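Local coordinates for protein putative metallopeptidase (Shewanella baltica OS155, PDB 3IEH) that binds a zinc ion and is probably a metallocarboxypeptidase-like hydrolase of the peptidase M14 family, though its substrate is not established, at residues L167-D172 against A262-F267; A243-P248 against L258-A263. All coordinates share one frame; numbering follows the deposited sequence.

Contact 1 (L167-D172 against A262-F267). With ZN (zinc ion), chain B.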
ATOM      1  N   LEU A 167      -0.779  -1.001   6.430  1.00 16.24           N
ATOM      2  CA  LEU A 167      -1.444  -1.654   5.320  1.00 16.70           C
ATOM      3  C   LEU A 167      -0.747  -1.176   4.077  1.00 17.45           C
ATOM      4  O   LEU A 167      -0.518   0.020   3.902  1.00 17.81           O
ATOM      5  CB  LEU A 167      -2.931  -1.303   5.253  1.00 15.59           C
ATOM      6  CG  LEU A 167      -3.670  -1.594   3.934  1.00 17.89           C
ATOM      7  CD1 LEU A 167      -3.685  -3.053   3.613  1.00  9.57           C
ATOM      8  CD2 LEU A 167      -5.095  -1.033   3.979  1.00  7.56           C
ATOM      9  N   THR A 168      -0.403  -2.108   3.210  1.00 18.63           N
ATOM     10  CA  THR A 168       0.120  -1.738   1.905  1.00 19.24           C
ATOM     11  C   THR A 168      -0.780  -2.388   0.837  1.00 18.93           C
ATOM     12  O   THR A 168      -1.092  -3.567   0.938  1.00 18.54           O
ATOM     13  CB  THR A 168       1.614  -2.111   1.738  1.00 18.73           C
ATOM     14  OG1 THR A 168       2.094  -1.500   0.537  1.00 25.08           O
ATOM     15  CG2 THR A 168       1.809  -3.617   1.653  1.00 15.31           C
ATOM     16  N   CYS A 169      -1.216  -1.612  -0.158  1.00 18.52           N
ATOM     17  CA  CYS A 169      -2.169  -2.100  -1.155  1.00 18.41           C
ATOM     18  C   CYS A 169      -1.544  -2.414  -2.511  1.00 20.88           C
ATOM     19  O   CYS A 169      -1.194  -1.506  -3.282  1.00 23.12           O
ATOM     20  CB  CYS A 169      -3.284  -1.098  -1.285  1.00 19.79           C
ATOM     21  SG  CYS A 169      -4.159  -0.984   0.307  1.00 27.28           S
ATOM     22  N   HIS A 170      -1.400  -3.709  -2.787  1.00 17.74           N
ATOM     23  CA  HIS A 170      -0.760  -4.182  -3.997  1.00 17.25           C
ATOM     24  C   HIS A 170      -1.766  -4.865  -4.880  1.00 17.96           C
ATOM     25  O   HIS A 170      -2.938  -5.051  -4.504  1.00 17.82           O
ATOM     26  CB  HIS A 170       0.359  -5.149  -3.644  1.00 17.86           C
ATOM     27  CG  HIS A 170       1.555  -4.480  -3.038  1.00 19.61           C
ATOM     28  ND1 HIS A 170       2.730  -4.303  -3.724  1.00 28.94           N
ATOM     29  CD2 HIS A 170       1.734  -3.892  -1.837  1.00 30.23           C
ATOM     30  CE1 HIS A 170       3.600  -3.677  -2.957  1.00 24.47           C
ATOM     31  NE2 HIS A 170       3.022  -3.417  -1.805  1.00 24.81           N
ATOM     32  N   GLU A 171      -1.323  -5.174  -6.089  1.00 16.99           N
ATOM     33  CA  GLU A 171      -2.122  -5.951  -7.021  1.00 16.20           C
ATOM     34  C   GLU A 171      -1.254  -7.011  -7.673  1.00 15.32           C
ATOM     35  O   GLU A 171      -0.056  -6.864  -7.745  1.00 15.57           O
ATOM     36  CB  GLU A 171      -2.733  -5.078  -8.091  1.00 16.48           C
ATOM     37  CG  GLU A 171      -3.607  -3.973  -7.611  1.00 13.66           C
ATOM     38  CD  GLU A 171      -4.656  -3.641  -8.651  1.00 14.94           C
ATOM     39  OE1 GLU A 171      -4.367  -2.809  -9.511  1.00 16.88           O
ATOM     40  OE2 GLU A 171      -5.739  -4.269  -8.683  1.00 20.67           O
ATOM     41  N   ASP A 172      -1.875  -8.086  -8.135  1.00 18.39           N
ATOM     42  CA  ASP A 172      -1.163  -9.182  -8.788  1.00 19.09           C
ATOM     43  C   ASP A 172      -1.711  -9.307 -10.218  1.00 19.20           C
ATOM     44  O   ASP A 172      -2.835  -9.773 -10.418  1.00 16.95           O
ATOM     45  CB  ASP A 172      -1.352 -10.467  -7.953  1.00 18.78           C
ATOM     46  CG  ASP A 172      -0.599 -11.692  -8.507  1.00 21.77           C
ATOM     47  OD1 ASP A 172      -0.061 -11.691  -9.641  1.00 21.40           O
ATOM     48  OD2 ASP A 172      -0.580 -12.698  -7.785  1.00 20.12           O
ATOM     49  N   ALA A 262     -12.368  -0.679   0.004  1.00 16.22           N
ATOM     50  CA  ALA A 262     -13.018  -1.439   1.043  1.00 14.22           C
ATOM     51  C   ALA A 262     -11.972  -1.962   2.039  1.00 14.51           C
ATOM     52  O   ALA A 262     -12.189  -1.875   3.242  1.00 16.47           O
ATOM     53  CB  ALA A 262     -13.838  -2.583   0.449  1.00 11.77           C
ATOM     54  N   ALA A 263     -10.849  -2.469   1.533  1.00 12.86           N
ATOM     55  CA  ALA A 263      -9.781  -3.006   2.369  1.00 13.56           C
ATOM     56  C   ALA A 263      -9.180  -1.955   3.282  1.00 14.98           C
ATOM     57  O   ALA A 263      -8.888  -2.239   4.444  1.00 15.52           O
ATOM     58  CB  ALA A 263      -8.680  -3.639   1.516  1.00 12.89           C
HETATM   59  N   MSE A 264      -8.948  -0.760   2.744  1.00 14.65           N
HETATM   60  CA  MSE A 264      -8.490   0.375   3.543  1.00 13.13           C
HETATM   61  C   MSE A 264      -9.496   0.741   4.642  1.00 16.02           C
HETATM   62  O   MSE A 264      -9.102   1.032   5.766  1.00 16.93           O
HETATM   63  CB  MSE A 264      -8.259   1.576   2.655  1.00 12.22           C
HETATM   64  CG  MSE A 264      -7.038   1.424   1.783  1.00 11.76           C
HETATM   65 SE   MSE A 264      -7.025   2.708   0.355  0.75 10.40          SE
HETATM   66  CE  MSE A 264      -5.885   1.634  -0.752  1.00  8.01           C
ATOM     67  N   THR A 265     -10.787   0.728   4.307  1.00 13.92           N
ATOM     68  CA  THR A 265     -11.813   1.012   5.263  1.00 14.57           C
ATOM     69  C   THR A 265     -11.831  -0.007   6.388  1.00 13.88           C
ATOM     70  O   THR A 265     -11.884   0.346   7.576  1.00 13.36           O
ATOM     71  CB  THR A 265     -13.201   1.067   4.574  1.00 16.35           C
ATOM     72  OG1 THR A 265     -13.252   2.252   3.785  1.00 21.98           O
ATOM     73  CG2 THR A 265     -14.316   1.161   5.609  1.00 15.46           C
ATOM     74  N   HIS A 266     -11.804  -1.273   6.005  1.00 14.80           N
ATOM     75  CA  HIS A 266     -11.784  -2.359   6.966  1.00 17.73           C
ATOM     76  C   HIS A 266     -10.511  -2.347   7.823  1.00 18.29           C
ATOM     77  O   HIS A 266     -10.573  -2.619   9.021  1.00 18.66           O
ATOM     78  CB  HIS A 266     -11.976  -3.711   6.260  1.00 18.30           C
ATOM     79  CG  HIS A 266     -13.408  -4.011   5.932  1.00 20.74           C
ATOM     80  ND1 HIS A 266     -14.093  -3.360   4.927  1.00 21.30           N
ATOM     81  CD2 HIS A 266     -14.287  -4.879   6.485  1.00 17.80           C
ATOM     82  CE1 HIS A 266     -15.329  -3.818   4.873  1.00 16.80           C
ATOM     83  NE2 HIS A 266     -15.466  -4.752   5.794  1.00 19.73           N
ATOM     84  N   PHE A 267      -9.371  -2.050   7.201  1.00 17.66           N
ATOM     85  CA  PHE A 267      -8.107  -1.956   7.907  1.00 17.65           C
ATOM     86  C   PHE A 267      -8.229  -0.942   9.056  1.00 16.50           C
ATOM     87  O   PHE A 267      -7.881  -1.261  10.192  1.00 15.68           O
ATOM     88  CB  PHE A 267      -7.002  -1.542   6.939  1.00 18.07           C
ATOM     89  CG  PHE A 267      -5.704  -1.155   7.609  1.00 18.16           C
ATOM     90  CD1 PHE A 267      -4.863  -2.117   8.142  1.00 22.71           C
ATOM     91  CD2 PHE A 267      -5.312   0.172   7.678  1.00 13.44           C
ATOM     92  CE1 PHE A 267      -3.634  -1.767   8.738  1.00 17.31           C
ATOM     93  CE2 PHE A 267      -4.096   0.524   8.267  1.00 18.30           C
ATOM     94  CZ  PHE A 267      -3.256  -0.454   8.791  1.00 14.74           C
TER
HETATM   95 ZN    ZN B 276       3.192  -5.431  -5.860  1.00 68.63          ZN
HETATM   96  O   HOH W   1       2.953  -7.612  -5.153  1.00 35.82           O
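Leu-167 and Phe-267 both carry CG anti to the backbone N (chi1 163° and 169°), and with these torsions the two side chains slide past each other in opposite directions. CB of Leu-167 comes to rest over the middle of the Phe-267 ring, 3.4 Å from its centroid and almost on the ring normal, a CH-pi contact made by the root of the leucine. Its branch end runs on toward the helix: CD2 lies 3.6 Å from CB of Phe-267 and 3.8 Å from CG of Met-264. Met-264, a selenomethionine, extends beyond CG along the strand, and its terminal CE meets SG of Cys-169 at 3.3 Å, tip to tip. No hydrogen bond joins the two segments; 167-172 and 262-267 run nearly antiparallel, their axes 9.8 Å apart at closest approach, and the side chains that touch between them are apolar. Ile-71 of the neighbouring strand 68-73 touches Leu-167, Met-264 and Phe-267 and continues this core. Past Cys-169 the helix side turns polar: Glu-171 forms a salt bridge with Arg-256 and is also hydrogen-bonded by Thr-247 and Ala-81 N. The other face carries Thr-168 and the zinc ligand His-170, whose ND1 binds the metal at 2.5 Å, with His-76, Glu-79 and a water among the other ligands. Apolar packing at Leu-167 and Cys-169 thus gives way to a buried charge at Glu-171 on the helix side, while His-170 on the other binds the metal, consistent with a metallopeptidase site at the C-terminal end of a central strand.

Contact 2 (A243-P248 against L258-A263)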
ATOM      1  N   ALA A 243      -0.543  -5.748   6.885  1.00 18.01           N
ATOM      2  CA  ALA A 243      -1.205  -6.504   5.826  1.00 17.70           C
ATOM      3  C   ALA A 243      -0.764  -5.934   4.497  1.00 18.70           C
ATOM      4  O   ALA A 243      -0.644  -4.701   4.346  1.00 18.95           O
ATOM      5  CB  ALA A 243      -2.730  -6.415   5.938  1.00 16.62           C
ATOM      6  N   CYS A 244      -0.507  -6.826   3.545  1.00 16.31           N
ATOM      7  CA  CYS A 244      -0.272  -6.435   2.170  1.00 16.96           C
ATOM      8  C   CYS A 244      -1.351  -7.120   1.341  1.00 16.44           C
ATOM      9  O   CYS A 244      -1.264  -8.304   1.079  1.00 17.28           O
ATOM     10  CB  CYS A 244       1.100  -6.856   1.684  1.00 18.30           C
ATOM     11  SG  CYS A 244       1.299  -6.675  -0.131  1.00 24.90           S
ATOM     12  N   THR A 245      -2.379  -6.378   0.960  1.00 15.25           N
ATOM     13  CA  THR A 245      -3.482  -6.944   0.209  1.00 17.15           C
ATOM     14  C   THR A 245      -3.089  -7.037  -1.257  1.00 19.11           C
ATOM     15  O   THR A 245      -2.345  -6.198  -1.766  1.00 16.79           O
ATOM     16  CB  THR A 245      -4.757  -6.082   0.328  1.00 18.87           C
ATOM     17  OG1 THR A 245      -4.463  -4.771  -0.132  1.00 10.84           O
ATOM     18  CG2 THR A 245      -5.257  -6.010   1.802  1.00  9.81           C
ATOM     19  N   GLU A 246      -3.579  -8.081  -1.919  1.00 18.96           N
ATOM     20  CA  GLU A 246      -3.310  -8.292  -3.340  1.00 18.43           C
ATOM     21  C   GLU A 246      -4.650  -8.501  -4.061  1.00 15.18           C
ATOM     22  O   GLU A 246      -5.246  -9.557  -3.961  1.00 12.57           O
ATOM     23  CB  GLU A 246      -2.408  -9.522  -3.518  1.00 19.24           C
ATOM     24  CG  GLU A 246      -1.026  -9.360  -2.903  1.00 23.57           C
ATOM     25  CD  GLU A 246      -0.033  -8.624  -3.801  1.00 30.72           C
ATOM     26  OE1 GLU A 246      -0.302  -8.331  -4.998  1.00 26.18           O
ATOM     27  OE2 GLU A 246       1.053  -8.351  -3.286  1.00 32.77           O
ATOM     28  N   THR A 247      -5.142  -7.464  -4.726  1.00 13.21           N
ATOM     29  CA  THR A 247      -6.295  -7.603  -5.592  1.00 12.51           C
ATOM     30  C   THR A 247      -5.842  -8.136  -6.963  1.00 11.78           C
ATOM     31  O   THR A 247      -4.730  -7.861  -7.440  1.00 12.13           O
ATOM     32  CB  THR A 247      -7.087  -6.273  -5.749  1.00 13.85           C
ATOM     33  OG1 THR A 247      -6.203  -5.197  -6.110  1.00  7.22           O
ATOM     34  CG2 THR A 247      -7.833  -5.936  -4.468  1.00 10.59           C
ATOM     35  N   PRO A 248      -6.689  -8.915  -7.607  1.00 11.65           N
ATOM     36  CA  PRO A 248      -6.285  -9.532  -8.871  1.00 13.26           C
ATOM     37  C   PRO A 248      -6.418  -8.606 -10.068  1.00 14.49           C
ATOM     38  O   PRO A 248      -7.545  -8.239 -10.443  1.00 16.01           O
ATOM     39  CB  PRO A 248      -7.250 -10.717  -8.994  1.00 13.15           C
ATOM     40  CG  PRO A 248      -8.479 -10.282  -8.221  1.00 14.23           C
ATOM     41  CD  PRO A 248      -7.997  -9.387  -7.126  1.00 13.09           C
ATOM     42  N   LEU A 258     -12.604  -0.296  -6.025  1.00 17.70           N
ATOM     43  CA  LEU A 258     -13.586  -0.428  -4.924  1.00 16.87           C
ATOM     44  C   LEU A 258     -13.143  -1.420  -3.874  1.00 15.26           C
ATOM     45  O   LEU A 258     -13.354  -1.191  -2.673  1.00 16.53           O
ATOM     46  CB  LEU A 258     -14.967  -0.831  -5.451  1.00 16.52           C
ATOM     47  CG  LEU A 258     -15.647   0.234  -6.331  1.00 21.39           C
ATOM     48  CD1 LEU A 258     -16.968  -0.289  -6.840  1.00 16.77           C
ATOM     49  CD2 LEU A 258     -15.853   1.565  -5.618  1.00 13.79           C
ATOM     50  N   ALA A 259     -12.523  -2.510  -4.311  1.00 15.47           N
ATOM     51  CA  ALA A 259     -11.976  -3.529  -3.368  1.00 14.21           C
ATOM     52  C   ALA A 259     -10.860  -2.949  -2.503  1.00 12.48           C
ATOM     53  O   ALA A 259     -10.779  -3.226  -1.308  1.00 13.55           O
ATOM     54  CB  ALA A 259     -11.453  -4.773  -4.136  1.00 11.51           C
ATOM     55  N   ASN A 260      -9.973  -2.187  -3.138  1.00 13.13           N
ATOM     56  CA  ASN A 260      -8.864  -1.527  -2.464  1.00 14.20           C
ATOM     57  C   ASN A 260      -9.387  -0.505  -1.455  1.00 17.30           C
ATOM     58  O   ASN A 260      -8.877  -0.411  -0.346  1.00 19.28           O
ATOM     59  CB  ASN A 260      -7.925  -0.891  -3.498  1.00 16.93           C
ATOM     60  CG  ASN A 260      -6.905  -1.894  -4.050  1.00 15.87           C
ATOM     61  OD1 ASN A 260      -5.898  -2.152  -3.416  1.00 16.26           O
ATOM     62  ND2 ASN A 260      -7.171  -2.459  -5.222  1.00 20.77           N
ATOM     63  N   SER A 261     -10.439   0.221  -1.831  1.00 19.02           N
ATOM     64  CA  SER A 261     -11.091   1.176  -0.943  1.00 19.09           C
ATOM     65  C   SER A 261     -11.760   0.475   0.259  1.00 17.44           C
ATOM     66  O   SER A 261     -11.748   0.985   1.375  1.00 14.80           O
ATOM     67  CB  SER A 261     -12.150   1.967  -1.713  1.00 19.87           C
ATOM     68  OG  SER A 261     -12.742   2.970  -0.906  1.00 20.08           O
ATOM     69  N   ALA A 262     -12.368  -0.679   0.004  1.00 16.22           N
ATOM     70  CA  ALA A 262     -13.018  -1.439   1.043  1.00 14.22           C
ATOM     71  C   ALA A 262     -11.972  -1.962   2.039  1.00 14.51           C
ATOM     72  O   ALA A 262     -12.189  -1.875   3.242  1.00 16.47           O
ATOM     73  CB  ALA A 262     -13.838  -2.583   0.449  1.00 11.77           C
ATOM     74  N   ALA A 263     -10.849  -2.469   1.533  1.00 12.86           N
ATOM     75  CA  ALA A 263      -9.781  -3.006   2.369  1.00 13.56           C
ATOM     76  C   ALA A 263      -9.180  -1.955   3.282  1.00 14.98           C
ATOM     77  O   ALA A 263      -8.888  -2.239   4.444  1.00 15.52           O
ATOM     78  CB  ALA A 263      -8.680  -3.639   1.516  1.00 12.89           C
TER
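Thr-247 and Asn-260 make the tight end of this contact, where the strand comes nearest the helix. ND2 of Asn-260 donates to OG1 of Thr-247 over 3.0 Å, with an N-H...O angle of 145° and the hydroxyl tilted 22° from the amide plane. Beside this bond CG2 of Thr-247 packs against the methyl of Ala-259 at 3.8 Å; chi1 of 51° sets OG1 between the backbone N and the carbonyl carbon and turns CG2 to the helix. Both polar groups are buried and doubly engaged: Thr-247 OG1 also bonds to Glu-171, and Asn-260 ND2 to Arg-256 O. An alanine in place of this asparagine would probably leave Thr-247 without this amide donor and Arg-256 O without its side-chain partner. Toward Ala-263 the packing is looser, one methyl contact of 4.2 Å from CG2 of Thr-245 to CB of Ala-263, yet this end too is buried rather than open to solvent. The CA–CB bond of Glu-246, the predicted proton donor/acceptor, is directed away from the helix. A helix laid nearly antiparallel on the back of a sheet strand, with the presumed catalytic glutamate on the other side, fits the alpha/beta fold of M14 carboxypeptidases.

How the contacts relate
Going from the N terminus, strand 165-172 comes first, then strand 242-248, then helix 253-271, on which both contacts end. Contact 1 closes the longer loop, with 89 residues between its segments, including strand 179-183, helix 191-201 and helix 230-237. Contact 2 closes a strand-to-helix connection of nine residues, five of them helical, nested within the first; the helical segments share Ala-262 and Ala-263. The two strands are parallel neighbours in the mixed sheet, joined by backbone bonds such as Thr-168 N to Ala-243 O. One helix therefore spans both strands, contact 2 on its earlier turns and contact 1 on its later ones.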